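Local coordinates for protein deoxyhypusine synthase, putative (Entamoeba histolytica, PDB 7L9R) that probably acts as a deoxyhypusine synthase, an NAD-dependent transferase that makes deoxyhypusine on a lysine of the translation factor eIF5A, at residues 98-107 / 202-210; 169-177 / 192-200. One frame throughout, in Å; residues are numbered along the deposited sequence.

Contact 1. Residues 98-107 / 202-210; sequences MTSGLRDTFR and DTTSVITWA
V206, in the first turn of helix 206-210, is a knob in a hole formed by M98, R103, F106 and R107, where two helices of the Rossmann-like deoxyhypusine synthase fold run almost parallel, 8° apart. A slim beta-branched side chain suits so close a spot: V206 CG2, anti to the carbonyl carbon, enters beside the backbone of the other helix, 3.4 Å from R103 O, while M98, in one of its two conformers, closes the hole with CE. R103 lies across the turn before the helix. The carbonyl O of T204 stands over the centre of the R103 guanidinium, 3.2 Å from R103 CZ, a face-on approach that makes no hydrogen bond. The N-H groups point to other partners: NH1 to D104 OD1, NE to D128, whose carboxylate also takes the backbone N-H of V206 and I207 at the helix start. In one of two conformers R107 lies beside W209, with R107 CG 3.8 Å from W209 CD1; the charged end of R107 goes on to E111 and to D30 and D32 of the second subunit. D104 OD2 accepts from G28 N of that subunit. Water 2 ties the segments together, donating to D104 OD1 and, at 2.7 Å, to T204 O.

Contact 2. Residues 169-177 / 192-200; sequences WLKEFILDI and LITMMGERL
F173 lies at the centre of the apolar part of this helix-helix packing, its ring a knob among L192, M195, M196 and R199 where helices 169-177 and 192-200 cross at 114°. With CG anti to the backbone N (chi1 164°), the ring reaches straight across the interface. M196 meets one face in a CH-pi contact, its CG 3.6 Å from the F173 ring centroid, and its SD lies obliquely farther out, a Met-aromatic contact. M195 CB comes to the ring edge. An unbranched, flexible methionine suits this place because it can lay both methylene and sulfur against a flat ring. Beyond F173, I177 CD1 touches L192 CD2 at 3.7 Å, two branched chains crossing at about a right angle.

W169 adds a second aromatic surface. Its CZ2 and CH2 edge abuts the backbone of M196 and L200, while L200 CD1 lies over one face, offset toward the rim.

The polar part belongs to R199, extended from CG to NE so that CD lies between the two aromatics, R199 CD being 3.6 Å from W169 CZ2 and 3.7 Å from F173 CD1. Arginine suits the position: its long apolar stem can pass the rings and still carry a planar charge to D176 at the rim. The guanidinium then lies over F173 CA and forms a salt bridge: R199 NH2 to D176 OD2 is 2.6 Å, the oxygen in the guanidinium plane but the nitrogen well above the carboxylate plane. A weak bond from NH1 goes to the same oxygen. Water 3 accepts from NE and donates to W169 O, linking the arginine to the facing backbone.

Around this pair, helix 124-130 packs against W169, L170 and I193, helix 226-237 takes L170 and I174, and helix 206-212 meets M196 and L200.

In the fold
Contact 1 is buried and lies closer to the middle of the chain, its helix 102-111 flanking the parallel sheet; contact 2, about 17 Å away between centres, is only partly buried and belongs to a more peripheral helical region. They share no helix, but helices 189-200 and 206-212 follow each other in the chain and touch, with T208 OG1 probably hydrogen-bonded to G197 O and I207 packed on G197. Chemistry follows place: contact 1 joins its segments through a small valine knob and bridging waters, its arginines turned to acids nearby and in the second subunit, whereas contact 2 relies on aromatic and methionine packing plus a direct salt bridge, with no other chain of the assembly touching it.

Contact 1. Residues 98-107 / 202-210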
loop_
_atom_site.group_PDB
_atom_site.type_symbol
_atom_site.label_atom_id
_atom_site.label_comp_id
_atom_site.label_asym_id
_atom_site.label_seq_id
_atom_site.Cartn_x
_atom_site.Cartn_y
_atom_site.Cartn_z
ATOM N N MET B 98 3.080 -14.536 15.796
ATOM C CA MET B 98 2.912 -15.365 16.986
ATOM C C MET B 98 1.443 -15.641 17.270
ATOM O O MET B 98 1.099 -16.689 17.837
ATOM C CB MET B 98 3.559 -14.691 18.194
ATOM C CG MET B 98 5.007 -15.069 18.430
ATOM S SD MET B 98 5.181 -16.745 19.073
ATOM C CE MET B 98 6.715 -16.585 19.976
ATOM N N THR B 99 0.563 -14.710 16.890
ATOM C CA THR B 99 -0.871 -14.899 17.083
ATOM C C THR B 99 -1.428 -15.951 16.131
ATOM O O THR B 99 -2.416 -16.623 16.454
ATOM C CB THR B 99 -1.591 -13.562 16.908
ATOM O OG1 THR B 99 -1.091 -12.628 17.881
ATOM C CG2 THR B 99 -3.088 -13.722 17.092
ATOM N N SER B 100 -0.814 -16.114 14.964
ATOM C CA SER B 100 -1.248 -17.123 14.018
ATOM C C SER B 100 -0.684 -18.485 14.410
ATOM O O SER B 100 0.072 -18.624 15.378
ATOM C CB SER B 100 -0.795 -16.753 12.612
ATOM O OG SER B 100 0.561 -17.120 12.429
ATOM N N GLY B 101 -1.018 -19.499 13.614
ATOM C CA GLY B 101 -0.460 -20.822 13.825
ATOM C C GLY B 101 1.031 -20.918 13.581
ATOM O O GLY B 101 1.620 -21.961 13.885
ATOM N N LEU B 102 1.648 -19.866 13.032
ATOM C CA LEU B 102 3.095 -19.861 12.851
ATOM C C LEU B 102 3.841 -20.041 14.160
ATOM O O LEU B 102 4.997 -20.485 14.146
ATOM C CB LEU B 102 3.558 -18.559 12.209
ATOM C CG LEU B 102 3.397 -18.402 10.702
ATOM C CD1 LEU B 102 3.920 -17.023 10.293
ATOM C CD2 LEU B 102 4.124 -19.506 9.979
ATOM N N ARG B 103 3.214 -19.679 15.281
ATOM C CA ARG B 103 3.811 -19.888 16.595
ATOM C C ARG B 103 4.315 -21.316 16.761
ATOM O O ARG B 103 5.403 -21.546 17.301
ATOM C CB ARG B 103 2.783 -19.555 17.675
ATOM C CG ARG B 103 3.277 -19.715 19.088
ATOM C CD ARG B 103 2.774 -20.991 19.690
ATOM N NE ARG B 103 2.956 -21.011 21.132
ATOM C CZ ARG B 103 2.340 -21.858 21.942
ATOM N NH1 ARG B 103 1.502 -22.772 21.475
ATOM N NH2 ARG B 103 2.566 -21.785 23.249
ATOM N N ASP B 104 3.547 -22.289 16.279
ATOM C CA ASP B 104 3.936 -23.680 16.454
ATOM C C ASP B 104 4.982 -24.106 15.436
ATOM O O ASP B 104 5.828 -24.960 15.739
ATOM C CB ASP B 104 2.678 -24.536 16.411
ATOM C CG ASP B 104 1.620 -24.011 17.374
ATOM O OD1 ASP B 104 1.878 -24.014 18.600
ATOM O OD2 ASP B 104 0.552 -23.562 16.914
ATOM N N THR B 105 4.989 -23.477 14.260
ATOM C CA THR B 105 6.122 -23.626 13.353
ATOM C C THR B 105 7.403 -23.111 14.003
ATOM O O THR B 105 8.440 -23.786 13.967
ATOM C CB THR B 105 5.834 -22.891 12.038
ATOM O OG1 THR B 105 4.614 -23.386 11.474
ATOM C CG2 THR B 105 6.965 -23.091 11.040
ATOM N N PHE B 106 7.338 -21.924 14.636
ATOM C CA PHE B 106 8.514 -21.363 15.303
ATOM C C PHE B 106 8.979 -22.265 16.440
ATOM O O PHE B 106 10.186 -22.458 16.636
ATOM C CB PHE B 106 8.222 -19.951 15.836
ATOM C CG PHE B 106 7.816 -18.954 14.770
ATOM C CD1 PHE B 106 8.232 -19.100 13.450
ATOM C CD2 PHE B 106 7.002 -17.872 15.090
ATOM C CE1 PHE B 106 7.846 -18.179 12.466
ATOM C CE2 PHE B 106 6.602 -16.944 14.111
ATOM C CZ PHE B 106 7.027 -17.097 12.799
ATOM N N ARG B 107 8.038 -22.813 17.212
ATOM C CA ARG B 107 8.409 -23.748 18.269
ATOM C C ARG B 107 9.205 -24.918 17.699
ATOM O O ARG B 107 10.253 -25.292 18.235
ATOM C CB ARG B 107 7.152 -24.239 18.995
ATOM C CG ARG B 107 7.405 -25.175 20.189
ATOM C CD ARG B 107 7.468 -26.643 19.775
ATOM N NE ARG B 107 6.359 -27.020 18.907
ATOM C CZ ARG B 107 6.336 -28.110 18.148
ATOM N NH1 ARG B 107 7.353 -28.956 18.120
ATOM N NH2 ARG B 107 5.269 -28.355 17.392
ATOM N N ASP B 202 6.830 -25.278 29.455
ATOM C CA ASP B 202 5.767 -25.822 28.620
ATOM C C ASP B 202 6.369 -26.155 27.266
ATOM O O ASP B 202 6.837 -25.256 26.561
ATOM C CB ASP B 202 4.625 -24.809 28.471
ATOM C CG ASP B 202 3.377 -25.411 27.854
ATOM O OD1 ASP B 202 3.484 -26.071 26.793
ATOM O OD2 ASP B 202 2.285 -25.213 28.438
ATOM N N THR B 203 6.350 -27.436 26.888
ATOM C CA THR B 203 7.000 -27.809 25.637
ATOM C C THR B 203 6.192 -27.431 24.400
ATOM O O THR B 203 6.660 -27.689 23.287
ATOM C CB THR B 203 7.298 -29.316 25.593
ATOM O OG1 THR B 203 6.077 -30.061 25.670
ATOM C CG2 THR B 203 8.232 -29.715 26.733
ATOM N N THR B 204 5.028 -26.792 24.545
ATOM C CA THR B 204 4.349 -26.263 23.369
ATOM C C THR B 204 4.767 -24.836 23.043
ATOM O O THR B 204 4.400 -24.327 21.976
ATOM C CB THR B 204 2.824 -26.307 23.531
ATOM O OG1 THR B 204 2.401 -25.280 24.434
ATOM C CG2 THR B 204 2.355 -27.678 24.042
ATOM N N SER B 205 5.527 -24.185 23.917
ATOM C CA SER B 205 5.858 -22.778 23.751
ATOM C C SER B 205 7.229 -22.598 23.106
ATOM O O SER B 205 8.135 -23.424 23.264
ATOM C CB SER B 205 5.824 -22.050 25.094
ATOM O OG SER B 205 7.055 -22.190 25.768
ATOM N N VAL B 206 7.361 -21.501 22.363
ATOM C CA VAL B 206 8.642 -21.140 21.765
ATOM C C VAL B 206 9.680 -20.859 22.850
ATOM O O VAL B 206 10.813 -21.359 22.793
ATOM C CB VAL B 206 8.463 -19.936 20.819
ATOM C CG1 VAL B 206 9.811 -19.403 20.356
ATOM C CG2 VAL B 206 7.582 -20.314 19.616
ATOM N N ILE B 207 9.306 -20.079 23.873
ATOM C CA ILE B 207 10.325 -19.593 24.806
ATOM C C ILE B 207 10.876 -20.717 25.680
ATOM O O ILE B 207 12.059 -20.697 26.044
ATOM C CB ILE B 207 9.801 -18.428 25.671
ATOM C CG1 ILE B 207 8.657 -18.883 26.579
ATOM C CG2 ILE B 207 9.378 -17.255 24.793
ATOM C CD1 ILE B 207 8.226 -17.824 27.563
ATOM N N THR B 208 10.066 -21.718 26.025
ATOM C CA THR B 208 10.615 -22.822 26.811
ATOM C C THR B 208 11.689 -23.564 26.028
ATOM O O THR B 208 12.751 -23.891 26.571
ATOM C CB THR B 208 9.515 -23.785 27.248
ATOM O OG1 THR B 208 8.634 -23.131 28.176
ATOM C CG2 THR B 208 10.125 -25.026 27.898
ATOM N N TRP B 209 11.439 -23.821 24.743
ATOM C CA TRP B 209 12.423 -24.518 23.922
ATOM C C TRP B 209 13.615 -23.629 23.590
ATOM O O TRP B 209 14.721 -24.139 23.381
ATOM C CB TRP B 209 11.771 -25.038 22.643
ATOM C CG TRP B 209 11.061 -26.354 22.835
ATOM C CD1 TRP B 209 9.715 -26.554 22.910
ATOM C CD2 TRP B 209 11.668 -27.644 22.982
ATOM N NE1 TRP B 209 9.444 -27.881 23.092
ATOM C CE2 TRP B 209 10.624 -28.576 23.140
ATOM C CE3 TRP B 209 12.990 -28.100 22.995
ATOM C CZ2 TRP B 209 10.858 -29.944 23.310
ATOM C CZ3 TRP B 209 13.224 -29.469 23.163
ATOM C CH2 TRP B 209 12.161 -30.370 23.312
ATOM N N ALA B 210 13.416 -22.311 23.520
ATOM C CA ALA B 210 14.558 -21.431 23.299
ATOM C C ALA B 210 15.490 -21.435 24.502
ATOM O O ALA B 210 16.717 -21.430 24.346
ATOM C CB ALA B 210 14.086 -20.018 22.981
HETATM O O HOH W 1 0.121 -24.017 23.568
HETATM O O HOH W 2 3.490 -25.484 19.755
#

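Contact 2. Residues 169-177 / 192-200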
loop_
_atom_site.group_PDB
_atom_site.type_symbol
_atom_site.label_atom_id
_atom_site.label_comp_id
_atom_site.label_asym_id
_atom_site.label_seq_id
_atom_site.Cartn_x
_atom_site.Cartn_y
_atom_site.Cartn_z
ATOM N N TRP B 169 0.224 -14.246 35.752
ATOM C CA TRP B 169 1.483 -14.971 35.613
ATOM C C TRP B 169 2.655 -14.009 35.458
ATOM O O TRP B 169 3.669 -14.128 36.158
ATOM C CB TRP B 169 1.399 -15.924 34.416
ATOM C CG TRP B 169 2.525 -16.915 34.327
ATOM C CD1 TRP B 169 2.536 -18.193 34.823
ATOM C CD2 TRP B 169 3.802 -16.717 33.703
ATOM N NE1 TRP B 169 3.739 -18.794 34.550
ATOM C CE2 TRP B 169 4.533 -17.915 33.860
ATOM C CE3 TRP B 169 4.401 -15.643 33.038
ATOM C CZ2 TRP B 169 5.830 -18.069 33.371
ATOM C CZ3 TRP B 169 5.688 -15.795 32.552
ATOM C CH2 TRP B 169 6.389 -16.999 32.720
ATOM N N LEU B 170 2.537 -13.051 34.535
ATOM C CA LEU B 170 3.616 -12.087 34.329
ATOM C C LEU B 170 3.900 -11.302 35.599
ATOM O O LEU B 170 5.062 -11.020 35.915
ATOM C CB LEU B 170 3.269 -11.138 33.183
ATOM C CG LEU B 170 3.199 -11.765 31.795
ATOM C CD1 LEU B 170 2.608 -10.783 30.799
ATOM C CD2 LEU B 170 4.580 -12.224 31.356
ATOM N N LYS B 171 2.853 -10.923 36.332
ATOM C CA LYS B 171 3.058 -10.137 37.542
ATOM C C LYS B 171 3.745 -10.959 38.625
ATOM O O LYS B 171 4.622 -10.452 39.334
ATOM C CB LYS B 171 1.726 -9.580 38.040
ATOM C CG LYS B 171 1.190 -8.435 37.208
ATOM C CD LYS B 171 -0.200 -8.037 37.660
ATOM C CE LYS B 171 -0.701 -6.838 36.887
ATOM N NZ LYS B 171 -2.089 -6.471 37.280
ATOM N N GLU B 172 3.368 -12.231 38.768
ATOM C CA GLU B 172 4.046 -13.076 39.744
ATOM C C GLU B 172 5.514 -13.253 39.384
ATOM O O GLU B 172 6.383 -13.246 40.264
ATOM C CB GLU B 172 3.339 -14.427 39.853
ATOM C CG GLU B 172 1.934 -14.336 40.426
ATOM C CD GLU B 172 1.284 -15.692 40.590
ATOM O OE1 GLU B 172 1.998 -16.651 40.961
ATOM O OE2 GLU B 172 0.062 -15.801 40.350
ATOM N N PHE B 173 5.811 -13.379 38.088
ATOM C CA PHE B 173 7.198 -13.464 37.647
ATOM C C PHE B 173 7.962 -12.184 37.971
ATOM O O PHE B 173 9.095 -12.237 38.461
ATOM C CB PHE B 173 7.235 -13.769 36.148
ATOM C CG PHE B 173 8.568 -13.519 35.499
ATOM C CD1 PHE B 173 9.608 -14.427 35.631
ATOM C CD2 PHE B 173 8.761 -12.397 34.706
ATOM C CE1 PHE B 173 10.832 -14.202 35.013
ATOM C CE2 PHE B 173 9.978 -12.162 34.087
ATOM C CZ PHE B 173 11.014 -13.068 34.235
ATOM N N ILE B 174 7.355 -11.026 37.714
ATOM C CA ILE B 174 8.025 -9.761 38.000
ATOM C C ILE B 174 8.292 -9.632 39.494
ATOM O O ILE B 174 9.372 -9.200 39.916
ATOM C CB ILE B 174 7.188 -8.586 37.461
ATOM C CG1 ILE B 174 7.177 -8.614 35.934
ATOM C CG2 ILE B 174 7.758 -7.259 37.952
ATOM C CD1 ILE B 174 6.131 -7.715 35.305
ATOM N N LEU B 175 7.312 -10.003 40.319
ATOM C CA LEU B 175 7.484 -9.920 41.764
ATOM C C LEU B 175 8.492 -10.944 42.280
ATOM O O LEU B 175 9.205 -10.670 43.252
ATOM C CB LEU B 175 6.139 -10.102 42.463
ATOM C CG LEU B 175 5.114 -8.993 42.242
ATOM C CD1 LEU B 175 3.764 -9.399 42.819
ATOM C CD2 LEU B 175 5.602 -7.687 42.849
ATOM N N ASP B 176 8.559 -12.127 41.660
ATOM C CA ASP B 176 9.533 -13.126 42.092
ATOM C C ASP B 176 10.957 -12.648 41.853
ATOM O O ASP B 176 11.859 -12.957 42.640
ATOM C CB ASP B 176 9.295 -14.468 41.400
ATOM C CG ASP B 176 8.296 -15.336 42.143
ATOM O OD1 ASP B 176 7.630 -14.824 43.067
ATOM O OD2 ASP B 176 8.192 -16.538 41.820
ATOM N N ILE B 177 11.189 -11.920 40.757
ATOM C CA ILE B 177 12.531 -11.408 40.504
ATOM C C ILE B 177 12.956 -10.472 41.621
ATOM O O ILE B 177 14.095 -10.530 42.106
ATOM C CB ILE B 177 12.583 -10.682 39.148
ATOM C CG1 ILE B 177 12.413 -11.655 37.988
ATOM C CG2 ILE B 177 13.867 -9.875 39.029
ATOM C CD1 ILE B 177 12.371 -10.956 36.669
ATOM N N LEU B 192 15.445 -11.780 30.519
ATOM C CA LEU B 192 14.104 -11.969 31.062
ATOM C C LEU B 192 13.351 -13.048 30.301
ATOM O O LEU B 192 12.582 -13.817 30.893
ATOM C CB LEU B 192 13.330 -10.647 31.015
ATOM C CG LEU B 192 13.838 -9.537 31.944
ATOM C CD1 LEU B 192 13.031 -8.267 31.747
ATOM C CD2 LEU B 192 13.782 -9.984 33.400
ATOM N N ILE B 193 13.546 -13.107 28.984
ATOM C CA ILE B 193 12.821 -14.076 28.174
ATOM C C ILE B 193 13.348 -15.482 28.430
ATOM O O ILE B 193 12.587 -16.454 28.420
ATOM C CB ILE B 193 12.888 -13.676 26.691
ATOM C CG1 ILE B 193 12.121 -12.361 26.494
ATOM C CG2 ILE B 193 12.301 -14.789 25.805
ATOM C CD1 ILE B 193 12.309 -11.712 25.140
ATOM N N THR B 194 14.655 -15.614 28.666
ATOM C CA THR B 194 15.210 -16.898 29.083
ATOM C C THR B 194 14.582 -17.356 30.397
ATOM O O THR B 194 14.107 -18.494 30.512
ATOM C CB THR B 194 16.731 -16.787 29.219
ATOM O OG1 THR B 194 17.304 -16.499 27.937
ATOM C CG2 THR B 194 17.327 -18.081 29.754
ATOM N N MET B 195 14.551 -16.464 31.392
ATOM C CA MET B 195 13.974 -16.799 32.691
ATOM C C MET B 195 12.501 -17.174 32.572
ATOM O O MET B 195 12.034 -18.104 33.243
ATOM C CB MET B 195 14.155 -15.628 33.657
ATOM C CG MET B 195 15.587 -15.433 34.139
ATOM S SD MET B 195 15.827 -13.830 34.950
ATOM C CE MET B 195 17.616 -13.740 34.926
ATOM N N MET B 196 11.758 -16.468 31.718
ATOM C CA MET B 196 10.346 -16.788 31.521
ATOM C C MET B 196 10.181 -18.164 30.881
ATOM O O MET B 196 9.313 -18.948 31.290
ATOM C CB MET B 196 9.679 -15.702 30.666
ATOM C CG MET B 196 9.352 -14.422 31.438
ATOM S SD MET B 196 8.426 -13.137 30.541
ATOM C CE MET B 196 9.718 -12.322 29.595
ATOM N N GLY B 197 11.022 -18.485 29.895
ATOM C CA GLY B 197 10.960 -19.801 29.284
ATOM C C GLY B 197 11.195 -20.911 30.287
ATOM O O GLY B 197 10.472 -21.908 30.301
ATOM N N GLU B 198 12.198 -20.742 31.155
ATOM C CA GLU B 198 12.465 -21.738 32.189
ATOM C C GLU B 198 11.321 -21.813 33.189
ATOM O O GLU B 198 10.974 -22.899 33.662
ATOM C CB GLU B 198 13.777 -21.420 32.910
ATOM C CG GLU B 198 14.991 -21.387 31.991
ATOM C CD GLU B 198 16.240 -20.805 32.651
ATOM O OE1 GLU B 198 16.114 -19.958 33.570
ATOM O OE2 GLU B 198 17.355 -21.211 32.248
ATOM N N ARG B 199 10.731 -20.668 33.531
ATOM C CA ARG B 199 9.638 -20.663 34.496
ATOM C C ARG B 199 8.380 -21.294 33.909
ATOM O O ARG B 199 7.662 -22.020 34.603
ATOM C CB ARG B 199 9.361 -19.228 34.948
ATOM C CG ARG B 199 8.340 -19.102 36.057
ATOM C CD ARG B 199 7.945 -17.644 36.260
ATOM N NE ARG B 199 7.127 -17.480 37.454
ATOM C CZ ARG B 199 7.605 -17.157 38.646
ATOM N NH1 ARG B 199 8.896 -16.935 38.835
ATOM N NH2 ARG B 199 6.771 -17.078 39.681
ATOM N N LEU B 200 8.096 -21.015 32.636
ATOM C CA LEU B 200 6.881 -21.521 32.006
ATOM C C LEU B 200 6.919 -23.041 31.878
ATOM O O LEU B 200 5.942 -23.726 32.208
ATOM C CB LEU B 200 6.705 -20.871 30.636
ATOM C CG LEU B 200 5.433 -21.218 29.870
ATOM C CD1 LEU B 200 4.209 -20.755 30.654
ATOM C CD2 LEU B 200 5.466 -20.601 28.483
HETATM O O HOH W 3 4.353 -16.525 37.452
#